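PDB 4BE3: alginate lyase, family PL7 from Zobellia galactanivorans, which acts as an exolytic lyase on the seaweed polysaccharide alginate, probably breaking its glycosidic linkages by beta-elimination. Local coordinates for residues F49-S62 with K257-P269. Residues are numbered along the deposited sequence; the frame is centred on the assembly and turned at random.
With SRT (S,R meso-tartaric acid), chain C.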
loop_
_atom_site.group_PDB
_atom_site.type_symbol
_atom_site.label_atom_id
_atom_site.label_comp_id
_atom_site.label_asym_id
_atom_site.label_seq_id
_atom_site.Cartn_x
_atom_site.Cartn_y
_atom_site.Cartn_z
ATOM N N PHE A 49 11.830 -12.803 -19.809
ATOM C CA PHE A 49 10.490 -13.186 -19.880
ATOM C C PHE A 49 10.239 -13.465 -21.387
ATOM O O PHE A 49 10.532 -12.533 -22.248
ATOM C CB PHE A 49 9.585 -11.978 -19.535
ATOM C CG PHE A 49 9.740 -11.558 -18.057
ATOM C CD1 PHE A 49 10.802 -10.744 -17.675
ATOM C CD2 PHE A 49 8.795 -12.013 -17.108
ATOM C CE1 PHE A 49 11.008 -10.405 -16.281
ATOM C CE2 PHE A 49 8.936 -11.646 -15.750
ATOM C CZ PHE A 49 10.021 -10.821 -15.369
ATOM N N LYS A 50 9.755 -14.660 -21.693
ATOM C CA LYS A 50 9.615 -15.014 -23.109
ATOM C C LYS A 50 8.212 -15.576 -23.228
ATOM O O LYS A 50 7.715 -16.298 -22.310
ATOM C CB LYS A 50 10.672 -16.000 -23.434
ATOM C CG LYS A 50 10.655 -16.392 -24.980
ATOM C CD LYS A 50 11.703 -17.501 -25.222
ATOM C CE LYS A 50 11.760 -17.705 -26.751
ATOM N NZ LYS A 50 12.899 -18.610 -27.104
ATOM N N THR A 51 7.506 -15.193 -24.292
ATOM C CA THR A 51 6.143 -15.707 -24.436
ATOM C C THR A 51 5.772 -15.799 -25.941
ATOM O O THR A 51 6.125 -14.905 -26.709
ATOM C CB THR A 51 5.149 -14.767 -23.699
ATOM O OG1 THR A 51 3.808 -15.219 -23.851
ATOM C CG2 THR A 51 5.177 -13.284 -24.290
ATOM N N PRO A 52 4.977 -16.777 -26.299
ATOM C CA PRO A 52 4.652 -16.848 -27.757
ATOM C C PRO A 52 3.503 -15.901 -28.066
ATOM O O PRO A 52 2.897 -15.294 -27.143
ATOM C CB PRO A 52 4.152 -18.359 -27.868
ATOM C CG PRO A 52 3.430 -18.557 -26.508
ATOM C CD PRO A 52 4.385 -17.904 -25.552
ATOM N N ASN A 53 3.165 -15.798 -29.372
ATOM C CA ASN A 53 2.038 -14.996 -29.732
ATOM C C ASN A 53 0.681 -15.617 -29.313
ATOM O O ASN A 53 -0.266 -14.918 -29.009
ATOM C CB ASN A 53 2.059 -14.958 -31.335
ATOM C CG ASN A 53 3.121 -13.995 -31.912
ATOM O OD1 ASN A 53 3.855 -13.294 -31.186
ATOM N ND2 ASN A 53 3.195 -13.994 -33.311
ATOM N N SER A 54 0.646 -16.983 -29.265
ATOM C CA SER A 54 -0.571 -17.610 -28.870
ATOM C C SER A 54 -0.223 -18.782 -27.904
ATOM O O SER A 54 0.348 -19.783 -28.325
ATOM C CB SER A 54 -1.330 -18.066 -30.159
ATOM O OG SER A 54 -2.406 -18.876 -29.760
ATOM N N GLY A 55 -0.347 -18.537 -26.577
ATOM C CA GLY A 55 -0.121 -19.701 -25.590
ATOM C C GLY A 55 -1.457 -19.801 -24.861
ATOM O O GLY A 55 -2.524 -19.779 -25.508
ATOM N N ILE A 56 -1.455 -19.881 -23.550
ATOM C CA ILE A 56 -2.710 -19.867 -22.790
ATOM C C ILE A 56 -2.884 -18.493 -22.107
ATOM O O ILE A 56 -1.974 -18.068 -21.389
ATOM C CB ILE A 56 -2.750 -21.050 -21.722
ATOM C CG1 ILE A 56 -2.889 -22.372 -22.537
ATOM C CG2 ILE A 56 -3.968 -20.888 -20.834
ATOM C CD1 ILE A 56 -1.533 -22.924 -22.921
ATOM N N THR A 57 -3.983 -17.813 -22.442
ATOM C CA THR A 57 -4.119 -16.407 -21.998
ATOM C C THR A 57 -4.851 -16.389 -20.602
ATOM O O THR A 57 -5.524 -17.351 -20.184
ATOM C CB THR A 57 -4.930 -15.611 -23.006
ATOM O OG1 THR A 57 -6.303 -16.113 -23.034
ATOM C CG2 THR A 57 -4.258 -15.715 -24.450
ATOM N N SER A 58 -4.796 -15.234 -19.925
ATOM C CA SER A 58 -5.552 -14.986 -18.733
ATOM C C SER A 58 -7.029 -14.823 -19.143
ATOM O O SER A 58 -7.376 -14.615 -20.340
ATOM C CB SER A 58 -4.994 -13.662 -18.112
ATOM O OG SER A 58 -5.274 -12.578 -19.053
ATOM N N ARG A 59 -7.923 -14.971 -18.173
ATOM C CA ARG A 59 -9.368 -14.805 -18.461
ATOM C C ARG A 59 -9.668 -13.365 -18.988
ATOM O O ARG A 59 -10.544 -13.182 -19.769
ATOM C CB ARG A 59 -10.170 -15.141 -17.160
ATOM C CG ARG A 59 -11.716 -15.187 -17.285
ATOM C CD ARG A 59 -12.306 -16.139 -18.361
ATOM N NE ARG A 59 -12.296 -17.581 -18.027
ATOM C CZ ARG A 59 -11.933 -18.108 -16.852
ATOM N NH1 ARG A 59 -11.554 -17.339 -15.843
ATOM N NH2 ARG A 59 -11.964 -19.422 -16.677
ATOM N N THR A 60 -8.895 -12.371 -18.553
ATOM C CA THR A 60 -9.113 -10.940 -18.834
ATOM C C THR A 60 -8.562 -10.506 -20.241
ATOM O O THR A 60 -8.703 -9.327 -20.653
ATOM C CB THR A 60 -8.334 -10.117 -17.778
ATOM O OG1 THR A 60 -6.927 -10.560 -17.691
ATOM C CG2 THR A 60 -9.038 -10.182 -16.369
ATOM N N SER A 61 -7.913 -11.412 -20.974
ATOM C CA SER A 61 -7.186 -10.990 -22.200
ATOM C C SER A 61 -7.156 -11.969 -23.362
ATOM O O SER A 61 -7.093 -13.191 -23.168
ATOM C CB SER A 61 -5.694 -10.571 -21.891
ATOM O OG SER A 61 -5.171 -9.958 -23.096
ATOM N N SER A 62 -7.109 -11.431 -24.586
ATOM C CA SER A 62 -6.793 -12.306 -25.770
ATOM C C SER A 62 -5.286 -12.492 -25.999
ATOM O O SER A 62 -4.894 -13.219 -26.889
ATOM C CB SER A 62 -7.259 -11.561 -27.028
ATOM O OG SER A 62 -8.641 -11.590 -27.043
ATOM N N LYS A 257 2.467 -4.338 -12.998
ATOM C CA LYS A 257 2.877 -5.582 -13.657
ATOM C C LYS A 257 4.109 -5.309 -14.512
ATOM O O LYS A 257 4.340 -4.154 -14.933
ATOM C CB LYS A 257 1.756 -6.065 -14.639
ATOM C CG LYS A 257 0.407 -6.223 -13.881
ATOM C CD LYS A 257 -0.602 -7.083 -14.731
ATOM C CE LYS A 257 -0.070 -8.520 -14.512
ATOM N NZ LYS A 257 -0.566 -9.506 -15.508
ATOM N N LEU A 258 4.882 -6.337 -14.730
ATOM C CA LEU A 258 6.186 -6.139 -15.416
ATOM C C LEU A 258 6.489 -7.446 -16.057
ATOM O O LEU A 258 6.381 -8.559 -15.387
ATOM C CB LEU A 258 7.227 -5.831 -14.313
ATOM C CG LEU A 258 8.666 -5.683 -14.833
ATOM C CD1 LEU A 258 9.417 -4.617 -13.915
ATOM C CD2 LEU A 258 9.486 -6.971 -14.783
ATOM N N GLY A 259 7.071 -7.409 -17.300
ATOM C CA GLY A 259 7.559 -8.650 -17.938
ATOM C C GLY A 259 7.361 -8.522 -19.475
ATOM O O GLY A 259 7.743 -7.457 -20.028
ATOM N N ALA A 260 6.812 -9.589 -20.101
ATOM C CA ALA A 260 6.549 -9.580 -21.551
ATOM C C ALA A 260 5.084 -9.926 -21.771
ATOM O O ALA A 260 4.710 -11.099 -21.748
ATOM C CB ALA A 260 7.463 -10.579 -22.228
ATOM N N TYR A 261 4.263 -8.905 -22.041
ATOM C CA TYR A 261 2.826 -9.143 -22.287
ATOM C C TYR A 261 2.737 -8.908 -23.793
ATOM O O TYR A 261 2.795 -7.737 -24.260
ATOM C CB TYR A 261 2.084 -8.046 -21.495
ATOM C CG TYR A 261 0.564 -8.022 -21.721
ATOM C CD1 TYR A 261 -0.132 -9.138 -22.231
ATOM C CD2 TYR A 261 -0.146 -6.849 -21.325
ATOM C CE1 TYR A 261 -1.554 -9.074 -22.314
ATOM C CE2 TYR A 261 -1.530 -6.812 -21.428
ATOM C CZ TYR A 261 -2.188 -7.888 -21.901
ATOM O OH TYR A 261 -3.571 -7.798 -21.979
ATOM N N ASN A 262 2.631 -9.985 -24.514
ATOM C CA ASN A 262 2.760 -9.950 -26.023
ATOM C C ASN A 262 1.535 -9.328 -26.588
ATOM O O ASN A 262 0.475 -9.830 -26.314
ATOM C CB ASN A 262 2.872 -11.354 -26.496
ATOM C CG ASN A 262 3.437 -11.416 -27.946
ATOM O OD1 ASN A 262 3.508 -10.361 -28.599
ATOM N ND2 ASN A 262 3.848 -12.578 -28.373
ATOM N N GLN A 263 1.634 -8.247 -27.411
ATOM C CA GLN A 263 0.371 -7.760 -27.944
ATOM C C GLN A 263 0.207 -8.263 -29.383
ATOM O O GLN A 263 -0.786 -7.902 -30.009
ATOM C CB GLN A 263 0.487 -6.243 -28.125
ATOM C CG GLN A 263 0.887 -5.582 -26.776
ATOM C CD GLN A 263 -0.224 -5.743 -25.744
ATOM O OE1 GLN A 263 -0.027 -6.526 -24.703
ATOM N NE2 GLN A 263 -1.312 -5.093 -25.901
ATOM N N THR A 264 1.067 -9.162 -29.829
ATOM C CA THR A 264 0.760 -9.730 -31.169
ATOM C C THR A 264 0.118 -11.132 -30.976
ATOM O O THR A 264 0.659 -12.019 -30.336
ATOM C CB THR A 264 2.125 -9.939 -31.934
ATOM O OG1 THR A 264 2.770 -8.688 -32.114
ATOM C CG2 THR A 264 1.767 -10.420 -33.423
ATOM N N ASN A 265 -1.100 -11.236 -31.440
ATOM C CA ASN A 265 -1.880 -12.497 -31.368
ATOM C C ASN A 265 -2.224 -12.972 -32.756
ATOM O O ASN A 265 -1.831 -12.364 -33.773
ATOM C CB ASN A 265 -3.150 -12.231 -30.563
ATOM C CG ASN A 265 -3.897 -11.033 -31.116
ATOM O OD1 ASN A 265 -4.403 -11.129 -32.239
ATOM N ND2 ASN A 265 -4.004 -9.896 -30.320
ATOM N N GLY A 266 -3.007 -14.055 -32.806
ATOM C CA GLY A 266 -3.387 -14.576 -34.129
ATOM C C GLY A 266 -4.831 -14.307 -34.446
ATOM O O GLY A 266 -5.340 -14.872 -35.444
ATOM N N LYS A 267 -5.467 -13.357 -33.758
ATOM C CA LYS A 267 -6.853 -13.028 -34.060
ATOM C C LYS A 267 -6.985 -12.307 -35.391
ATOM O O LYS A 267 -6.084 -11.591 -35.830
ATOM C CB LYS A 267 -7.476 -12.223 -32.907
ATOM C CG LYS A 267 -7.434 -13.103 -31.596
ATOM C CD LYS A 267 -8.024 -12.245 -30.482
ATOM C CE LYS A 267 -9.550 -12.453 -30.436
ATOM N NZ LYS A 267 -10.073 -11.292 -29.623
ATOM N N SER A 268 -8.159 -12.431 -35.986
ATOM C CA SER A 268 -8.405 -11.833 -37.296
ATOM C C SER A 268 -8.520 -10.325 -37.196
ATOM O O SER A 268 -9.335 -9.798 -36.405
ATOM C CB SER A 268 -9.719 -12.376 -37.875
ATOM O OG SER A 268 -9.619 -13.772 -38.080
ATOM N N PRO A 269 -7.728 -9.590 -38.001
ATOM C CA PRO A 269 -7.822 -8.093 -37.971
ATOM C C PRO A 269 -9.194 -7.596 -38.242
ATOM O O PRO A 269 -9.585 -6.636 -37.649
ATOM C CB PRO A 269 -6.849 -7.655 -39.059
ATOM C CG PRO A 269 -5.692 -8.690 -38.936
ATOM C CD PRO A 269 -6.543 -10.019 -38.843
HETATM O O1 SRT C . -5.273 -9.164 -16.475
HETATM O O11 SRT C . -3.254 -8.218 -15.888
HETATM C C1 SRT C . -4.183 -9.049 -15.849
HETATM C C2 SRT C . -3.680 -10.092 -14.912
HETATM O O2 SRT C . -3.148 -9.674 -13.635
HETATM C C3 SRT C . -3.924 -11.534 -15.276
HETATM O O3 SRT C . -2.787 -11.541 -16.030
HETATM C C4 SRT C . -4.007 -12.537 -14.215
HETATM O O4 SRT C . -3.092 -13.323 -13.997
HETATM O O41 SRT C . -4.942 -12.504 -13.416
#
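Where F49 faces A260, the axes of strands 49-52 and 260-262 approach to 6.9 Å and run nearly parallel, 16° apart. They belong to opposing sheets of the jelly-roll beta-sandwich characteristic of PL7 lyases, so no backbone-to-backbone hydrogen bonds pair them, and side chains make the join. G259, at the corner of segment 257-269, lays its CA over the F49 ring, 3.7 Å from the centroid, a CH-pi contact. At its backbone angles a CB would jam against the carbonyl O of L258 and also strike F49 CD2, so glycine suits the place. The small A260 lets its CB meet F49 CB at 3.7 Å, while L258 CD2 touches the far end of the ring.

Further along, N262 joins the two segments through its amide. With CG anti to the backbone N (chi1 -163°), ND2 reaches N53 OD1 at 2.9 Å, on a lone pair in the carbonyl plane, and P52 O at 3.1 Å from above that carbonyl's plane. N262 OD1 accepts from T264 N, closing an Asx turn. A leucine here would probably leave N53 OD1 and P52 O without this shared donor and free the turn to shift.

Beyond, loop 53-62 folds back over the concave sheet. S61 OG, at the Y261 ring edge, shares a 2.9 Å hydrogen bond with Y261 OH and also accepts from N63 N; R65 makes a cation-pi contact with that ring. In the tartrate pocket, K257 NZ, salt-bridged to E67, donates to O3 and, at 3.0 Å, to carboxylate O11.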